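Activator of Hsp90 ATPase homologue 1/2-like C-terminal domain-containing protein (Enterococcus faecalis, PDB 2NN5) is of unknown function but belongs to the AHA1 family, whose helix-grip fold suggests ligand binding, and can bind magnesium. Local coordinates at residues Q34-G39 against E128-N133; T104-I109 against E132-P137. All coordinates share one frame; numbering follows the deposited sequence. Where two conformers were deposited one is given.

Interaction 1 (Q34-G39 against E128-N133)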
ATOM      1  N   GLN A  34     -19.790  -8.977  -3.917  1.00 21.61           N
ATOM      2  CA  GLN A  34     -19.369  -8.808  -2.522  0.60 21.01           C
ATOM      3  C   GLN A  34     -17.888  -8.471  -2.278  1.00 19.28           C
ATOM      4  O   GLN A  34     -17.526  -8.135  -1.153  1.00 18.76           O
ATOM      5  CB  GLN A  34     -19.777 -10.007  -1.663  0.60 21.76           C
ATOM      6  CG  GLN A  34     -21.284 -10.325  -1.751  0.60 24.10           C
ATOM      7  CD  GLN A  34     -21.716 -11.319  -0.691  0.60 37.35           C
ATOM      8  OE1 GLN A  34     -21.072 -12.359  -0.496  0.60 29.45           O
ATOM      9  NE2 GLN A  34     -22.816 -11.010  -0.005  0.60 29.08           N
ATOM     10  N   THR A  35     -17.070  -8.523  -3.345  1.00 17.56           N
ATOM     11  CA  THR A  35     -15.646  -8.195  -3.247  1.00 15.45           C
ATOM     12  C   THR A  35     -15.433  -6.703  -3.548  1.00 15.24           C
ATOM     13  O   THR A  35     -15.969  -6.157  -4.517  1.00 15.89           O
ATOM     14  CB  THR A  35     -14.812  -9.010  -4.245  1.00 16.59           C
ATOM     15  OG1 THR A  35     -14.960 -10.381  -3.908  1.00 19.02           O
ATOM     16  CG2 THR A  35     -13.289  -8.660  -4.112  1.00 15.82           C
ATOM     17  N   ILE A  36     -14.654  -6.055  -2.692  1.00 14.24           N
ATOM     18  CA  ILE A  36     -14.330  -4.629  -2.884  1.00 13.70           C
ATOM     19  C   ILE A  36     -12.971  -4.544  -3.553  1.00 13.24           C
ATOM     20  O   ILE A  36     -12.031  -5.274  -3.175  1.00 14.17           O
ATOM     21  CB  ILE A  36     -14.344  -3.903  -1.544  1.00 14.76           C
ATOM     22  CG1 ILE A  36     -15.808  -3.756  -1.096  1.00 16.50           C
ATOM     23  CG2 ILE A  36     -13.720  -2.501  -1.665  1.00 15.29           C
ATOM     24  CD1 ILE A  36     -16.011  -3.227   0.260  1.00 18.63           C
ATOM     25  N   TYR A  37     -12.863  -3.712  -4.587  1.00 13.04           N
ATOM     26  CA  TYR A  37     -11.587  -3.399  -5.234  1.00 12.68           C
ATOM     27  C   TYR A  37     -11.228  -1.950  -4.941  1.00 12.25           C
ATOM     28  O   TYR A  37     -12.075  -1.049  -5.068  1.00 15.07           O
ATOM     29  CB  TYR A  37     -11.676  -3.620  -6.746  1.00 13.53           C
ATOM     30  CG  TYR A  37     -11.974  -5.079  -7.105  1.00 14.61           C
ATOM     31  CD1 TYR A  37     -13.298  -5.554  -7.190  1.00 16.46           C
ATOM     32  CD2 TYR A  37     -10.922  -5.997  -7.295  1.00 16.70           C
ATOM     33  CE1 TYR A  37     -13.563  -6.896  -7.482  1.00 16.90           C
ATOM     34  CE2 TYR A  37     -11.167  -7.328  -7.593  1.00 16.58           C
ATOM     35  CZ  TYR A  37     -12.492  -7.776  -7.676  1.00 16.88           C
ATOM     36  OH  TYR A  37     -12.690  -9.097  -8.001  1.00 20.67           O
ATOM     37  N   PHE A  38      -9.981  -1.725  -4.570  1.00 12.00           N
ATOM     38  CA  PHE A  38      -9.520  -0.391  -4.222  1.00 11.26           C
ATOM     39  C   PHE A  38      -8.284  -0.095  -5.060  1.00 11.33           C
ATOM     40  O   PHE A  38      -7.427  -0.981  -5.250  1.00 12.06           O
ATOM     41  CB  PHE A  38      -9.142  -0.395  -2.729  1.00 11.25           C
ATOM     42  CG  PHE A  38      -8.338   0.849  -2.287  1.00 11.43           C
ATOM     43  CD1 PHE A  38      -8.897   2.135  -2.374  1.00 12.70           C
ATOM     44  CD2 PHE A  38      -7.069   0.709  -1.743  1.00 13.05           C
ATOM     45  CE1 PHE A  38      -8.190   3.256  -1.944  1.00 12.29           C
ATOM     46  CE2 PHE A  38      -6.307   1.858  -1.313  1.00 13.53           C
ATOM     47  CZ  PHE A  38      -6.883   3.111  -1.420  1.00 12.05           C
ATOM     48  N   GLY A  39      -8.181   1.135  -5.537  1.00 11.87           N
ATOM     49  CA  GLY A  39      -6.993   1.586  -6.281  1.00 11.69           C
ATOM     50  C   GLY A  39      -6.620   2.961  -5.786  1.00 11.89           C
ATOM     51  O   GLY A  39      -7.483   3.776  -5.396  1.00 13.14           O
ATOM     52  N   GLU A 128      -5.984  -3.296  -4.892  1.00 10.27           N
ATOM     53  CA  GLU A 128      -6.192  -4.332  -3.883  1.00 10.10           C
ATOM     54  C   GLU A 128      -7.560  -4.968  -4.062  1.00  9.86           C
ATOM     55  O   GLU A 128      -8.538  -4.274  -4.398  1.00 10.60           O
ATOM     56  CB  GLU A 128      -6.098  -3.696  -2.488  1.00  9.63           C
ATOM     57  CG  GLU A 128      -6.289  -4.675  -1.315  1.00 11.23           C
ATOM     58  CD  GLU A 128      -6.221  -4.036   0.062  1.00 11.82           C
ATOM     59  OE1 GLU A 128      -6.298  -2.790   0.189  1.00 13.30           O
ATOM     60  OE2 GLU A 128      -6.156  -4.832   1.039  1.00 13.41           O
ATOM     61  N   SER A 129      -7.622  -6.283  -3.817  1.00 10.89           N
ATOM     62  CA  SER A 129      -8.895  -7.053  -3.815  0.70 11.75           C
ATOM     63  C   SER A 129      -9.175  -7.416  -2.372  1.00 12.00           C
ATOM     64  O   SER A 129      -8.304  -8.031  -1.718  1.00 13.23           O
ATOM     65  CB  SER A 129      -8.778  -8.328  -4.659  0.70 13.09           C
ATOM     66  OG  SER A 129      -9.970  -9.118  -4.584  0.70 13.52           O
ATOM     67  N   LEU A 130     -10.370  -7.079  -1.894  1.00 11.61           N
ATOM     68  CA  LEU A 130     -10.800  -7.367  -0.518  1.00 12.44           C
ATOM     69  C   LEU A 130     -12.120  -8.125  -0.512  1.00 14.61           C
ATOM     70  O   LEU A 130     -13.202  -7.536  -0.557  1.00 13.62           O
ATOM     71  CB  LEU A 130     -10.938  -6.061   0.319  1.00 11.58           C
ATOM     72  CG  LEU A 130      -9.727  -5.116   0.295  1.00 12.48           C
ATOM     73  CD1 LEU A 130      -9.779  -4.096  -0.876  1.00 14.10           C
ATOM     74  CD2 LEU A 130      -9.664  -4.382   1.623  1.00 13.46           C
ATOM     75  N   PRO A 131     -12.016  -9.447  -0.516  1.00 13.44           N
ATOM     76  CA  PRO A 131     -13.242 -10.253  -0.482  1.00 15.16           C
ATOM     77  C   PRO A 131     -13.981 -10.065   0.824  1.00 17.37           C
ATOM     78  O   PRO A 131     -13.425  -9.527   1.808  1.00 16.84           O
ATOM     79  CB  PRO A 131     -12.717 -11.685  -0.627  1.00 16.41           C
ATOM     80  CG  PRO A 131     -11.369 -11.545  -1.280  1.00 15.63           C
ATOM     81  CD  PRO A 131     -10.803 -10.301  -0.635  1.00 14.98           C
ATOM     82  N   GLU A 132     -15.238 -10.511   0.799  1.00 19.80           N
ATOM     83  CA  GLU A 132     -16.132 -10.312   1.943  0.60 21.02           C
ATOM     84  C   GLU A 132     -15.664 -11.033   3.218  1.00 21.18           C
ATOM     85  O   GLU A 132     -16.005 -10.588   4.336  1.00 22.53           O
ATOM     86  CB  GLU A 132     -17.588 -10.689   1.573  0.60 22.55           C
ATOM     87  CG  GLU A 132     -18.677 -10.251   2.569  0.60 26.33           C
ATOM     88  CD  GLU A 132     -18.895 -11.266   3.692  0.60 27.40           C
ATOM     89  OE1 GLU A 132     -18.496 -12.440   3.497  0.60 32.01           O
ATOM     90  OE2 GLU A 132     -19.447 -10.892   4.763  0.60 34.42           O
ATOM     91  N   ASN A 133     -14.857 -12.106   3.058  1.00 20.11           N
ATOM     92  CA  ASN A 133     -14.304 -12.813   4.225  1.00 20.33           C
ATOM     93  C   ASN A 133     -13.007 -12.224   4.812  1.00 19.86           C
ATOM     94  O   ASN A 133     -12.405 -12.811   5.716  1.00 20.12           O
ATOM     95  CB  ASN A 133     -14.144 -14.320   3.937  1.00 20.22           C
ATOM     96  CG  ASN A 133     -13.060 -14.629   2.934  1.00 22.95           C
ATOM     97  OD1 ASN A 133     -12.650 -15.803   2.792  1.00 25.96           O
ATOM     98  ND2 ASN A 133     -12.559 -13.611   2.250  1.00 19.75           N
TER
HETATM   99  O   HOH W   1     -16.215 -11.653  -1.589  1.00 25.56           O
HETATM  100  O   HOH W   2     -10.810 -10.635  -6.770  1.00 20.88           O
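Ile36 and Leu130 face each other as a hydrogen-bonded antiparallel pair, with Ile36 N to Leu130 O at 3.0 Å and Leu130 N to Ile36 O at 2.8 Å. In the first of these the N-H stands above the carbonyl plane, 43° out of it, whereas both bonds of the next such pair, Phe38 with Glu128, lie in the plane of the accepting carbonyl. Leu130 CD1 reaches Phe38 CB at 4.2 Å along the face that carries Ile36, Phe38, Glu128 and Leu130, and the extended Glu128 chain carries OE1 obliquely past the Phe38 ring.

On the other face, the non-hydrogen-bonded pair Tyr37 and Ser129 is flanked by a CA-H...O contact, Tyr37 CA to Glu128 O at 3.3 Å. Thr35 turns CG2 trans to its backbone N (OG1 at chi1 -62°), bringing it 3.4 Å from Ser129 OG, which one water joins to Tyr37 OH. Past the last bonded pair, Ile36 with Leu130, a second water links Thr35 OG1 to Glu132 N.

Arg138 NH1 bonds to both Gln34 O and Leu130 O. Helix 138-157 covers the face of Ile36, Phe38 and Glu128; in the sheet, strand 35-44 lies between strands 28-32 and 121-130, and strand 108-116 follows next.

Interaction 2 (T104-I109 against E132-P137)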
ATOM      1  N   THR A 104      -0.015 -11.797  -1.732  1.00 10.46           N
ATOM      2  CA  THR A 104      -1.212 -12.184  -0.996  0.60 12.46           C
ATOM      3  C   THR A 104      -1.321 -11.328   0.260  1.00 11.97           C
ATOM      4  O   THR A 104      -0.369 -10.931   0.903  1.00 13.09           O
ATOM      5  CB  THR A 104      -1.412 -13.720  -0.850  0.60 13.77           C
ATOM      6  OG1 THR A 104      -1.650 -14.158   0.489  0.60 17.13           O
ATOM      7  CG2 THR A 104      -0.402 -14.516  -1.622  0.60  7.62           C
ATOM      8  N   TRP A 105      -2.560 -10.950   0.553  1.00 12.77           N
ATOM      9  CA  TRP A 105      -2.800 -10.078   1.688  1.00 12.93           C
ATOM     10  C   TRP A 105      -4.129 -10.450   2.351  1.00 14.32           C
ATOM     11  O   TRP A 105      -5.186 -10.262   1.746  1.00 13.43           O
ATOM     12  CB  TRP A 105      -2.835  -8.627   1.253  1.00 14.30           C
ATOM     13  CG  TRP A 105      -2.948  -7.703   2.408  1.00 14.24           C
ATOM     14  CD1 TRP A 105      -4.057  -6.997   2.791  1.00 13.33           C
ATOM     15  CD2 TRP A 105      -1.909  -7.360   3.302  1.00 15.33           C
ATOM     16  NE1 TRP A 105      -3.771  -6.262   3.929  1.00 16.05           N
ATOM     17  CE2 TRP A 105      -2.443  -6.455   4.249  1.00 17.25           C
ATOM     18  CE3 TRP A 105      -0.549  -7.704   3.372  1.00 19.89           C
ATOM     19  CZ2 TRP A 105      -1.656  -5.894   5.276  1.00 20.03           C
ATOM     20  CZ3 TRP A 105       0.230  -7.143   4.381  1.00 20.60           C
ATOM     21  CH2 TRP A 105      -0.332  -6.263   5.342  1.00 20.68           C
ATOM     22  N   ASP A 106      -4.064 -11.004   3.563  1.00 15.86           N
ATOM     23  CA  ASP A 106      -5.304 -11.434   4.257  1.00 17.49           C
ATOM     24  C   ASP A 106      -5.895 -12.478   3.255  1.00 17.06           C
ATOM     25  O   ASP A 106      -5.175 -13.366   2.719  1.00 17.91           O
ATOM     26  CB  ASP A 106      -6.221 -10.190   4.512  1.00 18.66           C
ATOM     27  CG  ASP A 106      -7.272 -10.377   5.632  1.00 23.65           C
ATOM     28  OD1 ASP A 106      -8.182 -11.213   5.457  1.00 23.04           O
ATOM     29  OD2 ASP A 106      -7.233  -9.599   6.646  1.00 29.82           O
ATOM     30  N   THR A 107      -7.193 -12.398   2.962  1.00 17.46           N
ATOM     31  CA  THR A 107      -7.801 -13.353   2.019  1.00 17.14           C
ATOM     32  C   THR A 107      -7.828 -12.799   0.583  1.00 16.56           C
ATOM     33  O   THR A 107      -8.414 -13.402  -0.311  1.00 17.50           O
ATOM     34  CB  THR A 107      -9.254 -13.663   2.439  1.00 16.72           C
ATOM     35  OG1 THR A 107      -9.999 -12.442   2.390  1.00 17.72           O
ATOM     36  CG2 THR A 107      -9.338 -14.336   3.867  1.00 19.64           C
ATOM     37  N   GLY A 108      -7.196 -11.637   0.362  1.00 13.68           N
ATOM     38  CA  GLY A 108      -7.144 -11.027  -0.974  1.00 14.21           C
ATOM     39  C   GLY A 108      -5.720 -10.811  -1.461  1.00 12.51           C
ATOM     40  O   GLY A 108      -4.828 -11.602  -1.166  1.00 12.45           O
ATOM     41  N   ILE A 109      -5.551  -9.731  -2.233  1.00 11.62           N
ATOM     42  CA  ILE A 109      -4.304  -9.439  -2.966  0.60 11.23           C
ATOM     43  C   ILE A 109      -4.033  -7.969  -2.950  1.00 11.17           C
ATOM     44  O   ILE A 109      -4.952  -7.164  -3.031  1.00 11.89           O
ATOM     45  CB  ILE A 109      -4.469  -9.795  -4.469  0.60 12.05           C
ATOM     46  CG1 ILE A 109      -4.842 -11.265  -4.570  0.60 12.78           C
ATOM     47  CG2 ILE A 109      -3.217  -9.326  -5.345  0.60 10.86           C
ATOM     48  CD1 ILE A 109      -3.619 -12.184  -4.447  0.60 11.90           C
ATOM     49  N   GLU A 132     -15.238 -10.511   0.799  1.00 19.80           N
ATOM     50  CA  GLU A 132     -16.132 -10.312   1.943  0.60 21.02           C
ATOM     51  C   GLU A 132     -15.664 -11.033   3.218  1.00 21.18           C
ATOM     52  O   GLU A 132     -16.005 -10.588   4.336  1.00 22.53           O
ATOM     53  CB  GLU A 132     -17.588 -10.689   1.573  0.60 22.55           C
ATOM     54  CG  GLU A 132     -18.677 -10.251   2.569  0.60 26.33           C
ATOM     55  CD  GLU A 132     -18.895 -11.266   3.692  0.60 27.40           C
ATOM     56  OE1 GLU A 132     -18.496 -12.440   3.497  0.60 32.01           O
ATOM     57  OE2 GLU A 132     -19.447 -10.892   4.763  0.60 34.42           O
ATOM     58  N   ASN A 133     -14.857 -12.106   3.058  1.00 20.11           N
ATOM     59  CA  ASN A 133     -14.304 -12.813   4.225  1.00 20.33           C
ATOM     60  C   ASN A 133     -13.007 -12.224   4.812  1.00 19.86           C
ATOM     61  O   ASN A 133     -12.405 -12.811   5.716  1.00 20.12           O
ATOM     62  CB  ASN A 133     -14.144 -14.320   3.937  1.00 20.22           C
ATOM     63  CG  ASN A 133     -13.060 -14.629   2.934  1.00 22.95           C
ATOM     64  OD1 ASN A 133     -12.650 -15.803   2.792  1.00 25.96           O
ATOM     65  ND2 ASN A 133     -12.559 -13.611   2.250  1.00 19.75           N
ATOM     66  N   PHE A 134     -12.611 -11.030   4.336  1.00 19.02           N
ATOM     67  CA  PHE A 134     -11.470 -10.357   4.930  1.00 18.63           C
ATOM     68  C   PHE A 134     -11.603 -10.358   6.430  1.00 20.00           C
ATOM     69  O   PHE A 134     -12.679 -10.043   6.970  1.00 21.43           O
ATOM     70  CB  PHE A 134     -11.458  -8.895   4.503  1.00 17.92           C
ATOM     71  CG  PHE A 134     -10.165  -8.454   3.954  1.00 16.62           C
ATOM     72  CD1 PHE A 134      -9.700  -9.013   2.770  1.00 18.00           C
ATOM     73  CD2 PHE A 134      -9.453  -7.461   4.570  1.00 18.75           C
ATOM     74  CE1 PHE A 134      -8.519  -8.594   2.199  1.00 20.59           C
ATOM     75  CE2 PHE A 134      -8.256  -7.041   4.019  1.00 19.82           C
ATOM     76  CZ  PHE A 134      -7.809  -7.604   2.804  1.00 18.64           C
ATOM     77  N   THR A 135     -10.512 -10.668   7.112  1.00 21.30           N
ATOM     78  CA  THR A 135     -10.529 -10.721   8.565  1.00 25.08           C
ATOM     79  C   THR A 135     -10.551  -9.338   9.236  1.00 25.69           C
ATOM     80  O   THR A 135     -11.195  -9.163  10.267  1.00 29.92           O
ATOM     81  CB  THR A 135      -9.398 -11.642   9.108  1.00 26.50           C
ATOM     82  OG1 THR A 135      -8.138 -11.068   8.823  1.00 30.05           O
ATOM     83  CG2 THR A 135      -9.461 -12.970   8.429  1.00 27.96           C
ATOM     84  N   THR A 136      -9.885  -8.355   8.651  1.00 24.74           N
ATOM     85  CA  THR A 136      -9.880  -6.969   9.153  1.00 22.84           C
ATOM     86  C   THR A 136     -11.068  -6.252   8.471  1.00 20.55           C
ATOM     87  O   THR A 136     -11.297  -6.477   7.274  1.00 20.67           O
ATOM     88  CB  THR A 136      -8.578  -6.288   8.691  1.00 23.10           C
ATOM     89  OG1 THR A 136      -7.443  -6.979   9.246  1.00 28.18           O
ATOM     90  CG2 THR A 136      -8.538  -4.796   9.084  1.00 25.04           C
ATOM     91  N   PRO A 137     -11.792  -5.361   9.183  1.00 18.12           N
ATOM     92  CA  PRO A 137     -12.838  -4.602   8.443  1.00 16.73           C
ATOM     93  C   PRO A 137     -12.197  -3.902   7.241  1.00 15.94           C
ATOM     94  O   PRO A 137     -11.116  -3.321   7.368  1.00 15.57           O
ATOM     95  CB  PRO A 137     -13.367  -3.609   9.464  1.00 16.90           C
ATOM     96  CG  PRO A 137     -13.069  -4.313  10.833  1.00 18.82           C
ATOM     97  CD  PRO A 137     -11.745  -5.004  10.621  1.00 17.20           C
TER
HETATM   98  O   HOH W   3      -5.670  -7.114   6.963  1.00 30.88           O
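Asp106 holds CG anti to its backbone nitrogen (chi1 -159°), which sends the carboxylate across to Thr135 while CB stays over the Phe134 ring. Thr135 meets it with OG1 set between its own backbone N and carbonyl carbon (chi1 67°), which brings the hydroxyl to the carboxylate that the residue's own amide N-H also reaches. The N-H...O hydrogen bond is nearly straight: Thr135 N lies 2.9 Å from Asp106 OD1 and approaches on the syn side. The hydroxyl donates from above the carboxylate plane, with Thr135 OG1 2.8 Å from Asp106 OD2. OD1 takes a second N-H from Thr107 N on its anti lone pair, and a water donates to OD2 while accepting from Thr136 OG1. Both carboxylate oxygens therefore have two donors, which fixes the rotation of the group and probably favours its charged form.

Beneath this polar cluster, Asp106 CB makes a CH-pi contact 3.7 Å from the Phe134 ring centroid, 20° off the normal, and CG also lies above that face. At the far end of the ring, Phe134 CZ touches Trp105 CD1 at 3.8 Å. The indole NE1 donates a hydrogen bond to Asp141 OD1 of helix 138-157, and the Trp105 ring meets Trp145 edge to face. Thr107 OG1 approaches Phe134 CD1 obliquely, at 3.5 Å.

Trp105 to Gly108 form a type II' beta turn, closed by reciprocal backbone bonds between Trp105 and Gly108. This two-residue beta-hairpin joins strands 100-105 and 108-116, and its tip holds the loop leading to Pro137, the N-cap of the long helix that packs on the sheet in the helix-grip fold.

Interactions 1 and 2 end on the same stretch of chain, sharing Glu132 and Asn133, with centres about 8 Å apart. Strand 121-130 pairs with strand 35-44 in interaction 1, and the loop after it then meets the hairpin of interaction 2 on its way to helix 138-157. The two contacts also touch directly: Ser129 N lies 2.9 Å from Ile109 O, probably as a hydrogen bond, and Pro131 CG packs 3.6 Å from Thr107 O. Glu128 OE2 approaches Trp105 CD1 at 3.5 Å. Helix 138-157 serves both, through Arg138 at the strand ends and Asp141 at the indole. Both contacts lie away from the magnesium site at Glu164.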